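Local coordinates for protein ebony (Drosophila melanogaster, PDB 6DYM) that probably joins beta-alanine to biogenic amines as a nonribosomal peptide synthetase, this chain being its C-terminal, atypical condensation domain, at residues D80-P85 against L112-N117; G158-N163 against V208-V213; I18-A23 against G126-L131; E5-R10 against S61-D66. All coordinates share one frame; numbering follows the deposited sequence.

Contact 1. Residues D80-P85 against L112-N117; sequences DARNEP and LPKGLN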
loop_
_atom_site.group_PDB
_atom_site.type_symbol
_atom_site.label_atom_id
_atom_site.label_comp_id
_atom_site.label_asym_id
_atom_site.label_seq_id
_atom_site.Cartn_x
_atom_site.Cartn_y
_atom_site.Cartn_z
ATOM N N ASP A 80 -6.051 6.149 8.642
ATOM C CA ASP A 80 -5.784 7.561 8.861
ATOM C C ASP A 80 -4.285 7.736 9.072
ATOM O O ASP A 80 -3.713 7.150 9.995
ATOM C CB ASP A 80 -6.574 8.056 10.073
ATOM C CG ASP A 80 -6.454 9.562 10.294
ATOM O OD1 ASP A 80 -5.435 10.168 9.900
ATOM O OD2 ASP A 80 -7.390 10.144 10.877
ATOM N N ALA A 81 -3.647 8.525 8.203
ATOM C CA ALA A 81 -2.196 8.669 8.273
ATOM C C ALA A 81 -1.733 9.156 9.642
ATOM O O ALA A 81 -0.609 8.859 10.057
ATOM C CB ALA A 81 -1.709 9.622 7.183
ATOM N N ARG A 82 -2.580 9.893 10.358
ATOM C CA ARG A 82 -2.242 10.424 11.672
ATOM C C ARG A 82 -2.830 9.591 12.813
ATOM O O ARG A 82 -2.931 10.082 13.943
ATOM C CB ARG A 82 -2.701 11.878 11.774
ATOM C CG ARG A 82 -2.158 12.774 10.658
ATOM C CD ARG A 82 -2.271 14.244 11.028
ATOM N NE ARG A 82 -1.868 15.145 9.947
ATOM C CZ ARG A 82 -0.605 15.370 9.594
ATOM N NH1 ARG A 82 -0.324 16.219 8.613
ATOM N NH2 ARG A 82 0.381 14.745 10.224
ATOM N N ASN A 83 -3.207 8.343 12.543
ATOM C CA ASN A 83 -3.845 7.490 13.544
ATOM C C ASN A 83 -3.580 6.022 13.208
ATOM O O ASN A 83 -4.484 5.187 13.206
ATOM C CB ASN A 83 -5.344 7.780 13.631
ATOM C CG ASN A 83 -5.978 7.211 14.888
ATOM O OD1 ASN A 83 -5.334 7.118 15.928
ATOM N ND2 ASN A 83 -7.246 6.823 14.792
ATOM N N GLU A 84 -2.324 5.696 12.914
ATOM C CA GLU A 84 -1.824 4.391 12.502
ATOM C C GLU A 84 -1.259 3.626 13.690
ATOM O O GLU A 84 -0.582 4.214 14.540
ATOM C CB GLU A 84 -0.734 4.540 11.440
ATOM C CG GLU A 84 -1.292 4.635 10.041
ATOM C CD GLU A 84 -0.238 4.537 8.953
ATOM O OE1 GLU A 84 0.947 4.305 9.265
ATOM O OE2 GLU A 84 -0.605 4.698 7.772
ATOM N N PRO A 85 -1.526 2.323 13.764
ATOM C CA PRO A 85 -1.016 1.531 14.889
ATOM C C PRO A 85 0.504 1.508 14.908
ATOM O O PRO A 85 1.166 1.638 13.875
ATOM C CB PRO A 85 -1.595 0.132 14.635
ATOM C CG PRO A 85 -1.965 0.121 13.180
ATOM C CD PRO A 85 -2.377 1.525 12.866
ATOM N N LEU A 112 0.901 18.722 4.429
ATOM C CA LEU A 112 -0.452 18.196 4.325
ATOM C C LEU A 112 -1.298 18.644 5.512
ATOM O O LEU A 112 -0.764 19.043 6.552
ATOM C CB LEU A 112 -0.409 16.665 4.240
ATOM C CG LEU A 112 0.322 16.127 3.007
ATOM C CD1 LEU A 112 0.194 14.611 2.919
ATOM C CD2 LEU A 112 -0.198 16.790 1.739
ATOM N N PRO A 113 -2.631 18.594 5.392
ATOM C CA PRO A 113 -3.490 19.138 6.455
ATOM C C PRO A 113 -3.262 18.463 7.799
ATOM O O PRO A 113 -3.062 17.250 7.889
ATOM C CB PRO A 113 -4.909 18.873 5.934
ATOM C CG PRO A 113 -4.760 18.764 4.464
ATOM C CD PRO A 113 -3.423 18.128 4.237
ATOM N N LYS A 114 -3.304 19.274 8.854
ATOM C CA LYS A 114 -3.146 18.789 10.211
ATOM C C LYS A 114 -4.472 18.260 10.745
ATOM O O LYS A 114 -5.554 18.627 10.279
ATOM C CB LYS A 114 -2.626 19.898 11.130
ATOM C CG LYS A 114 -1.281 20.480 10.724
ATOM C CD LYS A 114 -0.136 19.559 11.123
ATOM C CE LYS A 114 1.146 20.346 11.375
ATOM N NZ LYS A 114 1.781 20.810 10.110
ATOM N N GLY A 115 -4.374 17.383 11.734
ATOM C CA GLY A 115 -5.544 16.887 12.422
ATOM C C GLY A 115 -5.954 15.501 11.954
ATOM O O GLY A 115 -5.523 15.001 10.911
ATOM N N LEU A 116 -6.806 14.872 12.755
ATOM C CA LEU A 116 -7.327 13.558 12.429
ATOM C C LEU A 116 -8.378 13.672 11.328
ATOM O O LEU A 116 -8.940 14.741 11.077
ATOM C CB LEU A 116 -7.924 12.893 13.673
ATOM C CG LEU A 116 -7.000 12.094 14.606
ATOM C CD1 LEU A 116 -5.631 12.749 14.772
ATOM C CD2 LEU A 116 -7.656 11.894 15.967
ATOM N N ASN A 117 -8.623 12.547 10.656
ATOM C CA ASN A 117 -9.650 12.450 9.620
ATOM C C ASN A 117 -9.357 13.387 8.450
ATOM O O ASN A 117 -10.272 13.882 7.789
ATOM C CB ASN A 117 -11.042 12.730 10.199
ATOM C CG ASN A 117 -12.157 12.238 9.302
ATOM O OD1 ASN A 117 -12.818 11.254 9.621
ATOM N ND2 ASN A 117 -12.364 12.906 8.172
HETATM O O HOH W 1 -5.601 12.737 9.042
#
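Arg82 and Asp80 reach from the type I beta turn Asp80-Asn83 to Leu112-Asn117, so the loop leaving strand 71-80 meets the loop entering strand 119-127 at one end of a GNAT-like alpha/beta fold. The close-fitting part surrounds the Arg82 guanidinium. The Arg82 chain runs extended from CG to NE, and its NE and NH1 grip Pro113 O side-on. Arg82 NH1 lies 3.0 Å from Pro113 O. Arg82 NE lies 3.2 Å from Pro113 O. The NE bond lies on a carbonyl lone pair, whereas NH1 comes from 55° above the carbonyl plane; both keep the oxygen almost in the guanidinium plane. Asp109 makes a salt bridge to NH2 and Arg108 O accepts from NH1, fixing the rotation of the group. CD of Lys114 lies over one guanidinium face, displaced toward the rim, while NZ of Lys114 bonds to Asp109 O. The exposed side is looser: Leu116 touches lightly, with CD1 3.9 Å from Arg82 O and CB near the Asp80 carboxylate. Buried Asp80 divides its carboxylate. OD1 closes an Asx turn by accepting from Arg82 N at 2.9 Å, and a water bridges OD1 to Gly115 O. On the other oxygen, the backbone N of Asn117 meets OD2 of Asp80 from its syn side at 2.7 Å, with an N-H...O angle of 164°.

Contact 2. Residues G158-N163 against V208-V213; sequences GIFTTN and VHWKEV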
loop_
_atom_site.group_PDB
_atom_site.type_symbol
_atom_site.label_atom_id
_atom_site.label_comp_id
_atom_site.label_asym_id
_atom_site.label_seq_id
_atom_site.Cartn_x
_atom_site.Cartn_y
_atom_site.Cartn_z
ATOM N N GLY A 158 -7.857 14.139 1.620
ATOM C CA GLY A 158 -7.199 13.584 0.451
ATOM C C GLY A 158 -6.631 12.214 0.735
ATOM O O GLY A 158 -6.700 11.702 1.857
ATOM N N ILE A 159 -6.053 11.629 -0.313
ATOM C CA ILE A 159 -5.463 10.296 -0.272
ATOM C C ILE A 159 -3.957 10.418 -0.467
ATOM O O ILE A 159 -3.489 11.125 -1.368
ATOM C CB ILE A 159 -6.085 9.379 -1.343
ATOM C CG1 ILE A 159 -7.588 9.226 -1.095
ATOM C CG2 ILE A 159 -5.397 8.025 -1.349
ATOM C CD1 ILE A 159 -8.323 8.574 -2.224
ATOM N N PHE A 160 -3.204 9.687 0.352
ATOM C CA PHE A 160 -1.756 9.810 0.464
ATOM C C PHE A 160 -1.141 8.423 0.342
ATOM O O PHE A 160 -1.582 7.494 1.025
ATOM C CB PHE A 160 -1.419 10.449 1.815
ATOM C CG PHE A 160 0.026 10.780 2.018
ATOM C CD1 PHE A 160 0.682 11.651 1.169
ATOM C CD2 PHE A 160 0.716 10.262 3.109
ATOM C CE1 PHE A 160 2.014 11.977 1.385
ATOM C CE2 PHE A 160 2.042 10.584 3.329
ATOM C CZ PHE A 160 2.692 11.443 2.461
ATOM N N THR A 161 -0.140 8.275 -0.526
ATOM C CA THR A 161 0.495 6.972 -0.697
ATOM C C THR A 161 1.863 7.140 -1.351
ATOM O O THR A 161 2.105 8.113 -2.073
ATOM C CB THR A 161 -0.386 6.025 -1.531
ATOM O OG1 THR A 161 0.251 4.747 -1.648
ATOM C CG2 THR A 161 -0.641 6.593 -2.923
ATOM N N THR A 162 2.762 6.192 -1.070
ATOM C CA THR A 162 4.038 6.085 -1.776
ATOM C C THR A 162 3.966 4.893 -2.720
ATOM O O THR A 162 3.749 3.761 -2.278
ATOM C CB THR A 162 5.218 5.920 -0.818
ATOM O OG1 THR A 162 5.243 7.007 0.106
ATOM C CG2 THR A 162 6.535 5.910 -1.589
ATOM N N ASN A 163 4.152 5.145 -4.006
ATOM C CA ASN A 163 4.059 4.102 -5.014
ATOM C C ASN A 163 5.461 3.689 -5.433
ATOM O O ASN A 163 6.270 4.529 -5.847
ATOM C CB ASN A 163 3.223 4.578 -6.196
ATOM C CG ASN A 163 1.761 4.670 -5.839
ATOM O OD1 ASN A 163 1.177 3.708 -5.347
ATOM N ND2 ASN A 163 1.168 5.835 -6.049
ATOM N N VAL A 208 5.975 9.736 -4.003
ATOM C CA VAL A 208 4.987 10.119 -2.998
ATOM C C VAL A 208 3.857 10.854 -3.703
ATOM O O VAL A 208 4.083 11.881 -4.356
ATOM C CB VAL A 208 5.619 10.989 -1.897
ATOM C CG1 VAL A 208 4.568 11.421 -0.887
ATOM C CG2 VAL A 208 6.723 10.220 -1.195
ATOM N N HIS A 209 2.641 10.329 -3.571
ATOM C CA HIS A 209 1.487 10.795 -4.326
ATOM C C HIS A 209 0.400 11.296 -3.387
ATOM O O HIS A 209 0.160 10.715 -2.326
ATOM C CB HIS A 209 0.914 9.676 -5.208
ATOM C CG HIS A 209 1.609 9.523 -6.523
ATOM N ND1 HIS A 209 2.178 8.335 -6.931
ATOM C CD2 HIS A 209 1.808 10.402 -7.534
ATOM C CE1 HIS A 209 2.699 8.489 -8.136
ATOM N NE2 HIS A 209 2.491 9.736 -8.523
ATOM N N TRP A 210 -0.280 12.362 -3.810
ATOM C CA TRP A 210 -1.301 13.011 -2.997
ATOM C C TRP A 210 -2.419 13.486 -3.913
ATOM O O TRP A 210 -2.156 14.129 -4.933
ATOM C CB TRP A 210 -0.691 14.185 -2.214
ATOM C CG TRP A 210 -1.656 15.164 -1.599
ATOM C CD1 TRP A 210 -1.852 16.461 -1.977
ATOM C CD2 TRP A 210 -2.521 14.942 -0.473
ATOM N NE1 TRP A 210 -2.792 17.054 -1.170
ATOM C CE2 TRP A 210 -3.219 16.144 -0.240
ATOM C CE3 TRP A 210 -2.779 13.842 0.350
ATOM C CZ2 TRP A 210 -4.153 16.280 0.787
ATOM C CZ3 TRP A 210 -3.708 13.981 1.370
ATOM C CH2 TRP A 210 -4.380 15.192 1.580
ATOM N N LYS A 211 -3.660 13.158 -3.559
ATOM C CA LYS A 211 -4.820 13.566 -4.339
ATOM C C LYS A 211 -5.856 14.156 -3.400
ATOM O O LYS A 211 -6.379 13.453 -2.531
ATOM C CB LYS A 211 -5.416 12.390 -5.120
ATOM C CG LYS A 211 -6.621 12.767 -5.978
ATOM C CD LYS A 211 -7.056 11.606 -6.863
ATOM C CE LYS A 211 -8.181 12.020 -7.795
ATOM N NZ LYS A 211 -8.196 13.494 -7.989
ATOM N N GLU A 212 -6.157 15.435 -3.580
ATOM C CA GLU A 212 -7.202 16.068 -2.794
ATOM C C GLU A 212 -8.564 15.539 -3.222
ATOM O O GLU A 212 -8.819 15.304 -4.407
ATOM C CB GLU A 212 -7.137 17.583 -2.953
ATOM C CG GLU A 212 -5.922 18.190 -2.267
ATOM C CD GLU A 212 -6.003 19.696 -2.156
ATOM O OE1 GLU A 212 -7.115 20.246 -2.296
ATOM O OE2 GLU A 212 -4.949 20.329 -1.932
ATOM N N VAL A 213 -9.433 15.340 -2.242
ATOM C CA VAL A 213 -10.735 14.741 -2.460
ATOM C C VAL A 213 -11.816 15.815 -2.467
ATOM O O VAL A 213 -12.687 15.823 -3.336
ATOM C CB VAL A 213 -11.014 13.673 -1.386
ATOM C CG1 VAL A 213 -12.502 13.530 -1.141
ATOM C CG2 VAL A 213 -10.396 12.349 -1.795
#
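Trp210 and Phe160 form a non-hydrogen-bonded pair where strands 158-163 and 205-212 run antiparallel within the GNAT-like sheet. Relief on this face is set by Gly158, whose bare backbone makes a hollow for the six-membered part of the indole: Trp210 CH2 rests 3.4 Å from Gly158 CA. A beta carbon on Gly158 would collide with Trp210 CH2, so glycine and tryptophan fit as hollow and bump. Trp210 has CG anti to the backbone N (chi1 165°), and the ring beyond it comes back over the partner strand, Trp210 CE3 within 3.3 Å of Ile159 O. Phe160 crosses it at about a right angle, its CB at the indole edge, 3.9 Å from Trp210 CE3. The far end of the phenyl ring presses on Val208, CE1 of Phe160 lying 3.5 Å from Val208 CG1. An alanine in place of Trp210 would probably open a gap over Gly158 and leave Phe160 CB without its indole neighbour. Helix 93-111 packs on Phe160, Thr162 and Val208. On the opposite face, Ile159 leans its CG1 on Val213 CG2 and packs against helix 133-153. Four backbone hydrogen bonds join Ile159 with Lys211 and Thr161 with His209. Beyond them, Asn163 reaches across to His209, whose NE2 is held by Asp173; the amide and ring planes are 47° apart, and Asn163 ND2 donates to His209 ND1 at 2.8 Å.

Contact 3. Residues I18-A23 against G126-L131; sequences IDIIVA and GTAEKL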
loop_
_atom_site.group_PDB
_atom_site.type_symbol
_atom_site.label_atom_id
_atom_site.label_comp_id
_atom_site.label_asym_id
_atom_site.label_seq_id
_atom_site.Cartn_x
_atom_site.Cartn_y
_atom_site.Cartn_z
ATOM N N ILE A 18 -4.359 -12.111 3.957
ATOM C CA ILE A 18 -2.947 -12.449 4.112
ATOM C C ILE A 18 -2.428 -13.138 2.858
ATOM O O ILE A 18 -1.352 -12.808 2.343
ATOM C CB ILE A 18 -2.737 -13.321 5.363
ATOM C CG1 ILE A 18 -2.705 -12.449 6.618
ATOM C CG2 ILE A 18 -1.456 -14.139 5.238
ATOM C CD1 ILE A 18 -2.778 -13.241 7.914
ATOM N N ASP A 19 -3.195 -14.102 2.342
ATOM C CA ASP A 19 -2.793 -14.805 1.128
ATOM C C ASP A 19 -2.581 -13.840 -0.031
ATOM O O ASP A 19 -1.602 -13.962 -0.777
ATOM C CB ASP A 19 -3.842 -15.855 0.762
ATOM C CG ASP A 19 -3.933 -16.967 1.787
ATOM O OD1 ASP A 19 -2.962 -17.136 2.557
ATOM O OD2 ASP A 19 -4.971 -17.666 1.824
ATOM N N ILE A 20 -3.486 -12.876 -0.200
ATOM C CA ILE A 20 -3.353 -11.927 -1.301
ATOM C C ILE A 20 -2.117 -11.056 -1.116
ATOM O O ILE A 20 -1.345 -10.846 -2.059
ATOM C CB ILE A 20 -4.635 -11.085 -1.441
ATOM C CG1 ILE A 20 -5.736 -11.921 -2.096
ATOM C CG2 ILE A 20 -4.368 -9.817 -2.262
ATOM C CD1 ILE A 20 -6.983 -11.145 -2.422
ATOM N N ILE A 21 -1.900 -10.546 0.099
ATOM C CA ILE A 21 -0.774 -9.647 0.336
ATOM C C ILE A 21 0.550 -10.392 0.211
ATOM O O ILE A 21 1.500 -9.896 -0.407
ATOM C CB ILE A 21 -0.915 -8.963 1.708
ATOM C CG1 ILE A 21 -2.078 -7.965 1.696
ATOM C CG2 ILE A 21 0.385 -8.278 2.100
ATOM C CD1 ILE A 21 -1.916 -6.839 0.685
ATOM N N VAL A 22 0.637 -11.591 0.794
ATOM C CA VAL A 22 1.877 -12.362 0.726
ATOM C C VAL A 22 2.229 -12.671 -0.723
ATOM O O VAL A 22 3.372 -12.485 -1.158
ATOM C CB VAL A 22 1.758 -13.648 1.566
ATOM C CG1 VAL A 22 2.889 -14.616 1.236
ATOM C CG2 VAL A 22 1.758 -13.315 3.047
ATOM N N ALA A 23 1.246 -13.135 -1.498
ATOM C CA ALA A 23 1.495 -13.429 -2.905
ATOM C C ALA A 23 1.848 -12.166 -3.681
ATOM O O ALA A 23 2.737 -12.188 -4.542
ATOM C CB ALA A 23 0.275 -14.110 -3.523
ATOM N N GLY A 126 -3.398 -4.993 -3.030
ATOM C CA GLY A 126 -2.964 -6.254 -3.609
ATOM C C GLY A 126 -4.091 -6.928 -4.356
ATOM O O GLY A 126 -5.271 -6.690 -4.082
ATOM N N THR A 127 -3.719 -7.771 -5.317
ATOM C CA THR A 127 -4.664 -8.568 -6.087
ATOM C C THR A 127 -4.234 -10.025 -6.049
ATOM O O THR A 127 -3.049 -10.329 -5.890
ATOM C CB THR A 127 -4.740 -8.118 -7.545
ATOM O OG1 THR A 127 -3.432 -8.200 -8.122
ATOM C CG2 THR A 127 -5.262 -6.696 -7.656
ATOM N N ALA A 128 -5.205 -10.920 -6.224
ATOM C CA ALA A 128 -4.939 -12.352 -6.151
ATOM C C ALA A 128 -3.960 -12.788 -7.240
ATOM O O ALA A 128 -3.913 -12.222 -8.336
ATOM C CB ALA A 128 -6.246 -13.138 -6.268
ATOM N N GLU A 129 -3.180 -13.828 -6.922
ATOM C CA GLU A 129 -2.096 -14.278 -7.794
ATOM C C GLU A 129 -2.591 -14.751 -9.158
ATOM O O GLU A 129 -1.878 -14.608 -10.158
ATOM C CB GLU A 129 -1.320 -15.407 -7.111
ATOM C CG GLU A 129 0.190 -15.235 -7.116
ATOM C CD GLU A 129 0.915 -16.363 -6.396
ATOM O OE1 GLU A 129 0.278 -17.057 -5.569
ATOM O OE2 GLU A 129 2.124 -16.553 -6.658
ATOM N N LYS A 130 -3.787 -15.325 -9.222
ATOM C CA LYS A 130 -4.264 -15.995 -10.424
ATOM C C LYS A 130 -4.905 -15.048 -11.430
ATOM O O LYS A 130 -5.353 -15.506 -12.486
ATOM C CB LYS A 130 -5.271 -17.099 -10.065
ATOM C CG LYS A 130 -4.715 -18.322 -9.316
ATOM C CD LYS A 130 -4.217 -18.005 -7.907
ATOM C CE LYS A 130 -5.271 -17.246 -7.102
ATOM N NZ LYS A 130 -4.661 -16.441 -6.011
ATOM N N LEU A 131 -4.975 -13.753 -11.134
ATOM C CA LEU A 131 -5.574 -12.816 -12.072
ATOM C C LEU A 131 -4.699 -12.683 -13.314
ATOM O O LEU A 131 -3.481 -12.510 -13.206
ATOM C CB LEU A 131 -5.768 -11.451 -11.409
ATOM C CG LEU A 131 -6.699 -11.391 -10.192
ATOM C CD1 LEU A 131 -6.999 -9.947 -9.802
ATOM C CD2 LEU A 131 -7.994 -12.145 -10.464
#
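Ile20 and Ala23 lie on the helix 14-25 side facing the end of strand 119-127, where the backbone leaves the sheet beyond Thr127 and enters a type I turn from Ala128 to Leu131; the CA atoms of Ile20 and Ala128 are 5.1 Å apart. Ile20 carries the buried part of the contact with two branches. Its CG2, anti to the backbone N, rests against the Gly126-Thr127 peptide, 3.6 Å from Gly126 C. CG1, directed beside the backbone N, leans toward Ala128, with CG1 of Ile20 4.4 Å from Ala128 CB. Ile21 points its CB away from the strand but brings CD1 back to 4.4 Å from Gly126 N. The two isoleucines thus close round Gly126, where a beta carbon would be pressed by both Ile20 CG2 and Ile21 CD1. Nearer the surface, Ala23 CB lies alongside the Glu129 chain, which is extended beyond CG; Ala23 CB is 3.8 Å from Glu129 CG and 3.6 Å from Glu129 OE1, a contact of methyl with carboxylate. Thr127 points its CB the other way, onto Cys139, Met140 and Met143 of helix 133-153, and its OG1 bonds to Asn136. The strand end is therefore sandwiched between two helices, as in the GNAT fold, where the turn after this strand and the following helix usually bind acyl-CoA. The two segments share no hydrogen bond; the chemistry is consistent with apolar shape fitting helix to strand end, while backbone bonds to Thr75 and Ile73 hold the strand.

Contact 4. Residues E5-R10 against S61-D66; sequences EAVPLR and SFVVYD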
loop_
_atom_site.group_PDB
_atom_site.type_symbol
_atom_site.label_atom_id
_atom_site.label_comp_id
_atom_site.label_asym_id
_atom_site.label_seq_id
_atom_site.Cartn_x
_atom_site.Cartn_y
_atom_site.Cartn_z
ATOM N N GLU A 5 -17.341 -6.210 -6.555
ATOM C CA GLU A 5 -18.028 -5.506 -5.485
ATOM C C GLU A 5 -17.060 -5.259 -4.339
ATOM O O GLU A 5 -16.316 -6.164 -3.947
ATOM C CB GLU A 5 -19.236 -6.299 -4.989
ATOM C CG GLU A 5 -19.938 -5.656 -3.812
ATOM C CD GLU A 5 -21.055 -6.522 -3.260
ATOM O OE1 GLU A 5 -21.196 -7.681 -3.714
ATOM O OE2 GLU A 5 -21.786 -6.046 -2.367
ATOM N N ALA A 6 -17.079 -4.043 -3.803
ATOM C CA ALA A 6 -16.245 -3.675 -2.667
ATOM C C ALA A 6 -17.010 -3.916 -1.375
ATOM O O ALA A 6 -18.123 -3.411 -1.204
ATOM C CB ALA A 6 -15.819 -2.209 -2.761
ATOM N N VAL A 7 -16.409 -4.677 -0.467
ATOM C CA VAL A 7 -17.045 -5.058 0.791
ATOM C C VAL A 7 -16.148 -4.623 1.946
ATOM O O VAL A 7 -14.942 -4.907 1.921
ATOM C CB VAL A 7 -17.316 -6.570 0.827
ATOM C CG1 VAL A 7 -17.669 -7.022 2.232
ATOM C CG2 VAL A 7 -18.423 -6.931 -0.157
ATOM N N PRO A 8 -16.676 -3.938 2.965
ATOM C CA PRO A 8 -15.832 -3.554 4.104
ATOM C C PRO A 8 -15.152 -4.765 4.726
ATOM O O PRO A 8 -15.692 -5.872 4.750
ATOM C CB PRO A 8 -16.820 -2.904 5.081
ATOM C CG PRO A 8 -17.933 -2.421 4.225
ATOM C CD PRO A 8 -18.047 -3.412 3.091
ATOM N N LEU A 9 -13.939 -4.530 5.218
ATOM C CA LEU A 9 -13.136 -5.581 5.822
ATOM C C LEU A 9 -13.835 -6.158 7.048
ATOM O O LEU A 9 -14.332 -5.417 7.902
ATOM C CB LEU A 9 -11.771 -5.011 6.210
ATOM C CG LEU A 9 -10.568 -5.946 6.208
ATOM C CD1 LEU A 9 -10.302 -6.479 4.815
ATOM C CD2 LEU A 9 -9.354 -5.213 6.747
ATOM N N ARG A 10 -13.871 -7.488 7.130
ATOM C CA ARG A 10 -14.418 -8.204 8.273
ATOM C C ARG A 10 -13.319 -9.010 8.951
ATOM O O ARG A 10 -12.273 -9.291 8.361
ATOM C CB ARG A 10 -15.552 -9.150 7.860
ATOM C CG ARG A 10 -16.804 -8.467 7.364
ATOM C CD ARG A 10 -17.875 -9.495 7.036
ATOM N NE ARG A 10 -18.537 -9.209 5.765
ATOM C CZ ARG A 10 -18.523 -10.020 4.710
ATOM N NH1 ARG A 10 -17.879 -11.180 4.766
ATOM N NH2 ARG A 10 -19.157 -9.675 3.598
ATOM N N SER A 61 -10.780 0.037 5.310
ATOM C CA SER A 61 -10.254 -0.909 4.343
ATOM C C SER A 61 -11.387 -1.756 3.780
ATOM O O SER A 61 -12.491 -1.795 4.328
ATOM C CB SER A 61 -9.186 -1.798 4.985
ATOM O OG SER A 61 -8.226 -1.013 5.673
ATOM N N PHE A 62 -11.107 -2.436 2.669
ATOM C CA PHE A 62 -12.130 -3.250 2.027
ATOM C C PHE A 62 -11.480 -4.369 1.228
ATOM O O PHE A 62 -10.276 -4.354 0.960
ATOM C CB PHE A 62 -13.054 -2.406 1.130
ATOM C CG PHE A 62 -12.345 -1.669 0.013
ATOM C CD1 PHE A 62 -12.065 -2.301 -1.190
ATOM C CD2 PHE A 62 -11.998 -0.334 0.157
ATOM C CE1 PHE A 62 -11.428 -1.626 -2.216
ATOM C CE2 PHE A 62 -11.366 0.349 -0.865
ATOM C CZ PHE A 62 -11.083 -0.298 -2.057
ATOM N N VAL A 63 -12.299 -5.355 0.871
ATOM C CA VAL A 63 -11.918 -6.410 -0.054
ATOM C C VAL A 63 -12.773 -6.273 -1.309
ATOM O O VAL A 63 -13.852 -5.673 -1.299
ATOM C CB VAL A 63 -12.074 -7.819 0.564
ATOM C CG1 VAL A 63 -11.061 -8.038 1.675
ATOM C CG2 VAL A 63 -13.492 -8.015 1.095
ATOM N N VAL A 64 -12.282 -6.837 -2.407
ATOM C CA VAL A 64 -13.000 -6.823 -3.676
ATOM C C VAL A 64 -13.396 -8.253 -4.007
ATOM O O VAL A 64 -12.537 -9.139 -4.095
ATOM C CB VAL A 64 -12.161 -6.211 -4.807
ATOM C CG1 VAL A 64 -12.910 -6.318 -6.134
ATOM C CG2 VAL A 64 -11.842 -4.765 -4.493
ATOM N N TYR A 65 -14.693 -8.471 -4.197
ATOM C CA TYR A 65 -15.232 -9.763 -4.588
ATOM C C TYR A 65 -15.423 -9.813 -6.099
ATOM O O TYR A 65 -15.875 -8.841 -6.710
ATOM C CB TYR A 65 -16.573 -10.024 -3.893
ATOM C CG TYR A 65 -16.456 -10.554 -2.475
ATOM C CD1 TYR A 65 -16.369 -11.921 -2.226
ATOM C CD2 TYR A 65 -16.443 -9.688 -1.388
ATOM C CE1 TYR A 65 -16.263 -12.409 -0.933
ATOM C CE2 TYR A 65 -16.337 -10.167 -0.090
ATOM C CZ TYR A 65 -16.248 -11.527 0.131
ATOM O OH TYR A 65 -16.144 -12.010 1.416
ATOM N N ASP A 66 -15.061 -10.944 -6.699
ATOM C CA ASP A 66 -15.568 -11.311 -8.020
ATOM C C ASP A 66 -16.997 -11.787 -7.795
ATOM O O ASP A 66 -17.219 -12.877 -7.266
ATOM C CB ASP A 66 -14.696 -12.391 -8.656
ATOM C CG ASP A 66 -15.147 -12.779 -10.074
ATOM O OD1 ASP A 66 -16.303 -12.510 -10.466
ATOM O OD2 ASP A 66 -14.328 -13.379 -10.799
#
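Tyr65 directs its CG beside its own backbone N (chi1 -82°) and Val7 directs CG2 the same way, on one face of the sheet, where the tyrosine ring meets the methyl. The meeting is oblique: Val7 CG2 lies 3.6 Å from Tyr65 CD2, and Val7 CB is 3.8 Å from CE2 of the same ring. At the ring's far end the hydroxyl bonds to His13 NE2, while Arg10 passes at about a right angle with NH1 in a salt bridge to Glu12. An alanine in place of Tyr65 would probably leave the Val7 methyls without their ring neighbour and His13 without its hydroxyl mate. Leu9, further along, crosses Val63 nearly perpendicularly, its CD1 3.6 Å from Val63 CG1, and CD2 packs on Ser61 CB; Trp52, Leu55 and Val56 of helix 41-58 pack on this leucine. Phe62 takes the crowded position between N and carbonyl carbon (chi1 59°), and its ring reaches Ala6 CB through CD1, on the side covered by helix 133-153. Backbone bonds pair Glu5 with Tyr65 and Val7 with Val63, both in each direction. Past the strand end, Leu9 N still donates to Ser61 O at 3.2 Å, but from 42° above the carbonyl plane. Strand 4-8 is an outermost strand of the sheet, and its antiparallel union with 62-66, two helices apart in the chain, matches the opening beta-alpha-alpha-beta unit of the GNAT fold.

In the fold
From the N terminus, contact 4 opens on strand 4-8 and closes at 61-66, after helices 14-25 and 41-58. Contact 3 opens inside that loop, on helix 14-25, and closes only at 126-131, so the two cross. Contact 1 is nested within contact 3: it shuts the loop holding helix 93-111, joining the exit of strand 71-80 to the approach of its neighbour 119-127. Contact 2 follows in series, drawing strand 205-212 back to 158-163. Contacts 2, 3 and 4 all reach the same sheet, contact 4 at its outermost strand 4-8. Contacts 1 and 2 touch directly, Leu112 CD1 lying 3.5 Å from Phe160 CD1; contacts 1 and 3 sit with centres about 28 Å apart.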